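Long-range contact in superoxide dismutase (Leishmania major, PDB 4F2N), which catalyses the dismutation of superoxide to oxygen and hydrogen peroxide at an iron centre: residues V49-H58 and D191-F201. Numbering follows the deposited sequence.
With FE2 (Fe (II) ion), chain N.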
ATOM      1  N   VAL B  49       2.941 -18.100 -13.031  1.00 30.64           N
ATOM      2  CA  VAL B  49       3.289 -17.069 -12.042  1.00 29.61           C
ATOM      3  C   VAL B  49       2.250 -16.880 -10.925  1.00 28.84           C
ATOM      4  O   VAL B  49       2.617 -16.909  -9.745  1.00 28.95           O
ATOM      5  CB  VAL B  49       3.638 -15.736 -12.737  1.00 29.10           C
ATOM      6  CG1 VAL B  49       3.893 -14.604 -11.725  1.00 27.39           C
ATOM      7  CG2 VAL B  49       4.845 -15.966 -13.644  1.00 30.08           C
ATOM      8  N   MET B  50       0.981 -16.713 -11.301  1.00 27.80           N
ATOM      9  CA  MET B  50      -0.121 -16.469 -10.350  1.00 27.18           C
ATOM     10  C   MET B  50      -1.006 -17.695 -10.119  1.00 26.78           C
ATOM     11  O   MET B  50      -1.589 -18.202 -11.062  1.00 26.21           O
ATOM     12  CB  MET B  50      -1.030 -15.367 -10.879  1.00 27.46           C
ATOM     13  CG  MET B  50      -0.423 -13.968 -10.766  1.00 29.05           C
ATOM     14  SD  MET B  50      -1.617 -12.786 -11.406  1.00 31.86           S
ATOM     15  CE  MET B  50      -0.539 -11.379 -11.618  1.00 30.21           C
ATOM     16  N   SER B  51      -1.159 -18.105  -8.859  1.00 25.40           N
ATOM     17  CA  SER B  51      -2.025 -19.227  -8.502  1.00 26.02           C
ATOM     18  C   SER B  51      -3.501 -18.870  -8.716  1.00 25.34           C
ATOM     19  O   SER B  51      -3.852 -17.690  -8.772  1.00 24.22           O
ATOM     20  CB  SER B  51      -1.816 -19.583  -7.033  1.00 25.69           C
ATOM     21  OG  SER B  51      -2.364 -18.549  -6.218  1.00 24.61           O
ATOM     22  N   PRO B  52      -4.375 -19.897  -8.823  1.00 25.46           N
ATOM     23  CA  PRO B  52      -5.814 -19.646  -8.893  1.00 25.42           C
ATOM     24  C   PRO B  52      -6.311 -18.744  -7.756  1.00 25.36           C
ATOM     25  O   PRO B  52      -7.024 -17.754  -8.021  1.00 24.87           O
ATOM     26  CB  PRO B  52      -6.421 -21.072  -8.817  1.00 26.66           C
ATOM     27  CG  PRO B  52      -5.372 -21.916  -9.497  1.00 27.21           C
ATOM     28  CD  PRO B  52      -4.052 -21.329  -9.064  1.00 26.43           C
ATOM     29  N   ARG B  53      -5.901 -19.036  -6.516  1.00 25.29           N
ATOM     30  CA  ARG B  53      -6.370 -18.224  -5.386  1.00 25.00           C
ATOM     31  C   ARG B  53      -5.832 -16.788  -5.459  1.00 24.09           C
ATOM     32  O   ARG B  53      -6.575 -15.849  -5.175  1.00 23.80           O
ATOM     33  CB  ARG B  53      -6.080 -18.892  -4.031  1.00 26.12           C
ATOM     34  CG  ARG B  53      -6.474 -18.057  -2.809  1.00 26.54           C
ATOM     35  CD  ARG B  53      -7.960 -17.709  -2.821  1.00 27.12           C
ATOM     36  NE  ARG B  53      -8.473 -17.346  -1.499  1.00 27.12           N
ATOM     37  CZ  ARG B  53      -9.762 -17.151  -1.235  1.00 28.40           C
ATOM     38  NH1 ARG B  53     -10.669 -17.310  -2.198  1.00 29.98           N
ATOM     39  NH2 ARG B  53     -10.155 -16.848  -0.004  1.00 28.20           N
ATOM     40  N   GLN B  54      -4.576 -16.604  -5.863  1.00 23.30           N
ATOM     41  CA  GLN B  54      -4.041 -15.219  -6.004  1.00 22.81           C
ATOM     42  C   GLN B  54      -4.867 -14.424  -7.004  1.00 22.58           C
ATOM     43  O   GLN B  54      -5.198 -13.235  -6.765  1.00 21.49           O
ATOM     44  CB  GLN B  54      -2.564 -15.246  -6.433  1.00 23.03           C
ATOM     45  CG  GLN B  54      -1.938 -13.900  -6.752  1.00 22.34           C
ATOM     46  CD  GLN B  54      -1.713 -13.052  -5.504  1.00 22.05           C
ATOM     47  OE1 GLN B  54      -0.635 -13.091  -4.889  1.00 21.69           O
ATOM     48  NE2 GLN B  54      -2.738 -12.302  -5.109  1.00 21.52           N
ATOM     49  N   LEU B  55      -5.214 -15.049  -8.126  1.00 22.90           N
ATOM     50  CA  LEU B  55      -5.998 -14.330  -9.150  1.00 23.51           C
ATOM     51  C   LEU B  55      -7.424 -14.099  -8.675  1.00 23.97           C
ATOM     52  O   LEU B  55      -8.006 -13.035  -8.930  1.00 24.06           O
ATOM     53  CB  LEU B  55      -6.021 -15.076 -10.496  1.00 24.13           C
ATOM     54  CG  LEU B  55      -6.848 -14.408 -11.605  1.00 24.04           C
ATOM     55  CD1 LEU B  55      -6.307 -13.011 -11.929  1.00 23.33           C
ATOM     56  CD2 LEU B  55      -6.852 -15.264 -12.857  1.00 24.96           C
ATOM     57  N   GLU B  56      -7.987 -15.095  -7.997  1.00 24.91           N
ATOM     58  CA  GLU B  56      -9.365 -14.993  -7.494  1.00 25.90           C
ATOM     59  C   GLU B  56      -9.510 -13.811  -6.521  1.00 24.40           C
ATOM     60  O   GLU B  56     -10.452 -13.004  -6.635  1.00 24.31           O
ATOM     61  CB  GLU B  56      -9.804 -16.291  -6.812  1.00 28.39           C
ATOM     62  CG  GLU B  56     -11.201 -16.215  -6.231  1.00 31.31           C
ATOM     63  CD  GLU B  56     -11.664 -17.481  -5.548  1.00 35.18           C
ATOM     64  OE1 GLU B  56     -10.842 -18.272  -5.006  1.00 36.50           O
ATOM     65  OE2 GLU B  56     -12.895 -17.674  -5.540  1.00 38.68           O
ATOM     66  N   LEU B  57      -8.580 -13.717  -5.570  1.00 23.11           N
ATOM     67  CA  LEU B  57      -8.574 -12.587  -4.626  1.00 22.27           C
ATOM     68  C   LEU B  57      -8.488 -11.298  -5.406  1.00 21.20           C
ATOM     69  O   LEU B  57      -9.264 -10.360  -5.187  1.00 21.27           O
ATOM     70  CB  LEU B  57      -7.380 -12.668  -3.667  1.00 21.91           C
ATOM     71  CG  LEU B  57      -7.467 -13.833  -2.678  1.00 22.83           C
ATOM     72  CD1 LEU B  57      -6.139 -13.986  -1.942  1.00 22.25           C
ATOM     73  CD2 LEU B  57      -8.646 -13.644  -1.720  1.00 22.86           C
ATOM     74  N   HIS B  58      -7.544 -11.239  -6.332  1.00 20.49           N
ATOM     75  CA  HIS B  58      -7.190  -9.956  -6.950  1.00 19.66           C
ATOM     76  C   HIS B  58      -8.303  -9.445  -7.833  1.00 20.60           C
ATOM     77  O   HIS B  58      -8.664  -8.243  -7.811  1.00 19.55           O
ATOM     78  CB  HIS B  58      -5.913 -10.115  -7.786  1.00 18.91           C
ATOM     79  CG  HIS B  58      -5.186  -8.803  -8.022  1.00 17.55           C
ATOM     80  ND1 HIS B  58      -3.945  -8.746  -8.540  1.00 17.25           N
ATOM     81  CD2 HIS B  58      -5.563  -7.478  -7.747  1.00 17.06           C
ATOM     82  CE1 HIS B  58      -3.552  -7.454  -8.592  1.00 17.16           C
ATOM     83  NE2 HIS B  58      -4.541  -6.694  -8.107  1.00 16.03           N
ATOM     84  N   ASP B 191       1.243  -4.193 -11.297  1.00 16.35           N
ATOM     85  CA  ASP B 191       0.656  -3.784 -10.009  1.00 15.87           C
ATOM     86  C   ASP B 191       1.663  -4.135  -8.907  1.00 15.80           C
ATOM     87  O   ASP B 191       2.094  -5.297  -8.822  1.00 15.56           O
ATOM     88  CB  ASP B 191      -0.629  -4.616  -9.799  1.00 16.17           C
ATOM     89  CG  ASP B 191      -1.470  -4.150  -8.626  1.00 16.13           C
ATOM     90  OD1 ASP B 191      -1.072  -3.196  -7.911  1.00 15.67           O
ATOM     91  OD2 ASP B 191      -2.587  -4.727  -8.431  1.00 16.38           O
ATOM     92  N   VAL B 192       2.077  -3.158  -8.098  1.00 15.38           N
ATOM     93  CA  VAL B 192       2.921  -3.485  -6.947  1.00 15.56           C
ATOM     94  C   VAL B 192       2.269  -3.102  -5.612  1.00 15.58           C
ATOM     95  O   VAL B 192       2.941  -2.985  -4.584  1.00 15.80           O
ATOM     96  CB  VAL B 192       4.366  -2.958  -7.057  1.00 15.64           C
ATOM     97  CG1 VAL B 192       5.098  -3.610  -8.224  1.00 15.31           C
ATOM     98  CG2 VAL B 192       4.341  -1.458  -7.276  1.00 15.33           C
ATOM     99  N   TRP B 193       0.939  -2.946  -5.599  1.00 15.44           N
ATOM    100  CA  TRP B 193       0.217  -3.109  -4.325  1.00 15.22           C
ATOM    101  C   TRP B 193       0.564  -4.458  -3.793  1.00 15.81           C
ATOM    102  O   TRP B 193       0.671  -5.428  -4.582  1.00 15.96           O
ATOM    103  CB  TRP B 193      -1.288  -3.040  -4.555  1.00 15.19           C
ATOM    104  CG  TRP B 193      -1.826  -1.622  -4.732  1.00 14.98           C
ATOM    105  CD1 TRP B 193      -1.530  -0.716  -5.741  1.00 14.90           C
ATOM    106  CD2 TRP B 193      -2.867  -1.005  -3.935  1.00 14.95           C
ATOM    107  NE1 TRP B 193      -2.268   0.453  -5.594  1.00 14.82           N
ATOM    108  CE2 TRP B 193      -3.100   0.335  -4.511  1.00 15.00           C
ATOM    109  CE3 TRP B 193      -3.600  -1.400  -2.796  1.00 15.04           C
ATOM    110  CZ2 TRP B 193      -4.027   1.224  -3.957  1.00 15.01           C
ATOM    111  CZ3 TRP B 193      -4.537  -0.491  -2.250  1.00 15.24           C
ATOM    112  CH2 TRP B 193      -4.747   0.785  -2.826  1.00 14.98           C
ATOM    113  N   GLU B 194       0.690  -4.584  -2.466  1.00 16.11           N
ATOM    114  CA  GLU B 194       1.136  -5.850  -1.880  1.00 16.30           C
ATOM    115  C   GLU B 194       0.160  -6.976  -2.160  1.00 16.66           C
ATOM    116  O   GLU B 194       0.568  -8.140  -2.297  1.00 17.40           O
ATOM    117  CB  GLU B 194       1.391  -5.725  -0.367  1.00 16.58           C
ATOM    118  CG  GLU B 194       2.595  -4.848  -0.048  1.00 16.94           C
ATOM    119  CD  GLU B 194       2.856  -4.696   1.452  1.00 17.56           C
ATOM    120  OE1 GLU B 194       1.919  -4.293   2.202  1.00 16.48           O
ATOM    121  OE2 GLU B 194       4.030  -4.938   1.861  1.00 18.75           O
ATOM    122  N   HIS B 195      -1.126  -6.646  -2.268  1.00 16.64           N
ATOM    123  CA  HIS B 195      -2.119  -7.669  -2.622  1.00 16.92           C
ATOM    124  C   HIS B 195      -1.893  -8.291  -3.981  1.00 17.19           C
ATOM    125  O   HIS B 195      -2.427  -9.384  -4.229  1.00 17.63           O
ATOM    126  CB  HIS B 195      -3.576  -7.137  -2.501  1.00 16.68           C
ATOM    127  CG  HIS B 195      -3.972  -6.164  -3.583  1.00 16.24           C
ATOM    128  ND1 HIS B 195      -4.363  -4.880  -3.309  1.00 15.91           N
ATOM    129  CD2 HIS B 195      -4.053  -6.313  -4.988  1.00 16.24           C
ATOM    130  CE1 HIS B 195      -4.671  -4.240  -4.475  1.00 15.79           C
ATOM    131  NE2 HIS B 195      -4.467  -5.113  -5.504  1.00 15.58           N
ATOM    132  N   ALA B 196      -1.131  -7.646  -4.879  1.00 16.65           N
ATOM    133  CA  ALA B 196      -0.953  -8.236  -6.225  1.00 17.49           C
ATOM    134  C   ALA B 196      -0.140  -9.518  -6.133  1.00 18.34           C
ATOM    135  O   ALA B 196      -0.302 -10.445  -6.965  1.00 19.73           O
ATOM    136  CB  ALA B 196      -0.299  -7.250  -7.198  1.00 16.89           C
ATOM    137  N   TYR B 197       0.722  -9.607  -5.126  1.00 18.32           N
ATOM    138  CA  TYR B 197       1.673 -10.736  -5.075  1.00 18.40           C
ATOM    139  C   TYR B 197       1.756 -11.419  -3.730  1.00 18.81           C
ATOM    140  O   TYR B 197       2.498 -12.394  -3.612  1.00 19.04           O
ATOM    141  CB  TYR B 197       3.096 -10.252  -5.459  1.00 18.29           C
ATOM    142  CG  TYR B 197       3.624  -9.126  -4.574  1.00 17.81           C
ATOM    143  CD1 TYR B 197       4.315  -9.395  -3.379  1.00 18.00           C
ATOM    144  CD2 TYR B 197       3.422  -7.792  -4.922  1.00 17.31           C
ATOM    145  CE1 TYR B 197       4.778  -8.336  -2.567  1.00 17.40           C
ATOM    146  CE2 TYR B 197       3.891  -6.753  -4.135  1.00 16.75           C
ATOM    147  CZ  TYR B 197       4.547  -7.032  -2.953  1.00 17.06           C
ATOM    148  OH  TYR B 197       5.009  -6.010  -2.162  1.00 16.54           O
ATOM    149  N   TYR B 198       1.057 -10.924  -2.702  1.00 18.60           N
ATOM    150  CA  TYR B 198       1.333 -11.438  -1.343  1.00 19.12           C
ATOM    151  C   TYR B 198       0.913 -12.893  -1.133  1.00 20.03           C
ATOM    152  O   TYR B 198       1.527 -13.607  -0.330  1.00 20.22           O
ATOM    153  CB  TYR B 198       0.749 -10.567  -0.222  1.00 18.88           C
ATOM    154  CG  TYR B 198       1.680 -10.476   0.975  1.00 19.17           C
ATOM    155  CD1 TYR B 198       2.737  -9.576   0.980  1.00 19.10           C
ATOM    156  CD2 TYR B 198       1.528 -11.324   2.070  1.00 19.82           C
ATOM    157  CE1 TYR B 198       3.609  -9.487   2.065  1.00 19.37           C
ATOM    158  CE2 TYR B 198       2.405 -11.276   3.155  1.00 20.08           C
ATOM    159  CZ  TYR B 198       3.436 -10.349   3.151  1.00 19.81           C
ATOM    160  OH  TYR B 198       4.304 -10.276   4.225  1.00 20.24           O
ATOM    161  N   LYS B 199      -0.155 -13.298  -1.809  1.00 20.43           N
ATOM    162  CA  LYS B 199      -0.635 -14.688  -1.672  1.00 21.89           C
ATOM    163  C   LYS B 199       0.429 -15.681  -2.122  1.00 22.53           C
ATOM    164  O   LYS B 199       0.650 -16.690  -1.462  1.00 24.11           O
ATOM    165  CB  LYS B 199      -1.956 -14.899  -2.431  1.00 22.32           C
ATOM    166  CG  LYS B 199      -2.538 -16.314  -2.326  1.00 23.79           C
ATOM    167  CD  LYS B 199      -3.068 -16.565  -0.920  1.00 24.30           C
ATOM    168  CE  LYS B 199      -3.492 -18.016  -0.737  1.00 25.40           C
ATOM    169  NZ  LYS B 199      -4.134 -18.146   0.599  1.00 26.33           N
ATOM    170  N   ASP B 200       1.094 -15.419  -3.242  1.00 22.52           N
ATOM    171  CA  ASP B 200       2.066 -16.401  -3.772  1.00 23.51           C
ATOM    172  C   ASP B 200       3.515 -16.119  -3.384  1.00 23.55           C
ATOM    173  O   ASP B 200       4.315 -17.057  -3.267  1.00 24.81           O
ATOM    174  CB  ASP B 200       1.992 -16.451  -5.298  1.00 24.08           C
ATOM    175  CG  ASP B 200       0.619 -16.872  -5.817  1.00 24.82           C
ATOM    176  OD1 ASP B 200      -0.166 -17.489  -5.064  1.00 25.75           O
ATOM    177  OD2 ASP B 200       0.347 -16.612  -7.013  1.00 25.08           O
ATOM    178  N   PHE B 201       3.852 -14.831  -3.212  1.00 22.81           N
ATOM    179  CA  PHE B 201       5.240 -14.421  -3.023  1.00 22.71           C
ATOM    180  C   PHE B 201       5.506 -13.801  -1.651  1.00 22.27           C
ATOM    181  O   PHE B 201       6.654 -13.419  -1.358  1.00 22.00           O
ATOM    182  CB  PHE B 201       5.652 -13.412  -4.107  1.00 22.76           C
ATOM    183  CG  PHE B 201       5.762 -14.016  -5.476  1.00 23.80           C
ATOM    184  CD1 PHE B 201       6.950 -14.625  -5.876  1.00 24.64           C
ATOM    185  CD2 PHE B 201       4.666 -14.025  -6.346  1.00 24.05           C
ATOM    186  CE1 PHE B 201       7.047 -15.205  -7.143  1.00 25.97           C
ATOM    187  CE2 PHE B 201       4.758 -14.608  -7.611  1.00 25.30           C
ATOM    188  CZ  PHE B 201       5.947 -15.179  -8.012  1.00 26.03           C
TER
HETATM  189 FE   FE2 N 300      -4.282  -4.612  -7.512  1.00 16.82          FE
HETATM  190  O   HOH W   1      -2.237 -10.912  -8.717  1.00 23.00           O
HETATM  191  O   HOH W   2      -3.834  -2.459  -6.997  1.00 12.29           O
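The start of helix 52-71 runs alongside 196-199, Gln54 pairing with Lys199 at 5.5 Å and His58 with Ala196 at 6.5 Å between CA atoms. At the helix start, the carboxylate of Asp200 grips Ser51 twice: OD2 accepts from Ser51 N in a nearly straight bond of 2.8 Å, while OD1 takes the hydroxyl OG through its syn lone pair at 2.7 Å. That OG, set between backbone N and carbonyl carbon (chi1 70°), also accepts from Gln54 N, capping the helix. The bend of Gln54 at chi2 (71°) carries its amide against the backbone of 195-199, where NE2 donates weakly to His195 O and OE1 receives a weak bond from Asp200 N. This is the seam between the alpha-hairpin and C-terminal domains of the iron/manganese superoxide dismutases, and both supply ligands: His58 NE2 lies 2.2 Å from the iron, Asp191 OD2 1.9 Å and His195 NE2 2.1 Å, with water 2 and His108 completing the site. In an offset edge-to-face pair, the His195 ring turns its edge to the face of His58, planes at 74°. His58 ND1 donates to water 1, which lies in the plane of the ring and in turn donates a hydrogen bond to Ala196 O, so that metal and water together hold the ring's rotation. Lys199 lays its CE 3.6 Å from CG of Arg53, and both residues form salt bridges with Glu202 of the second subunit.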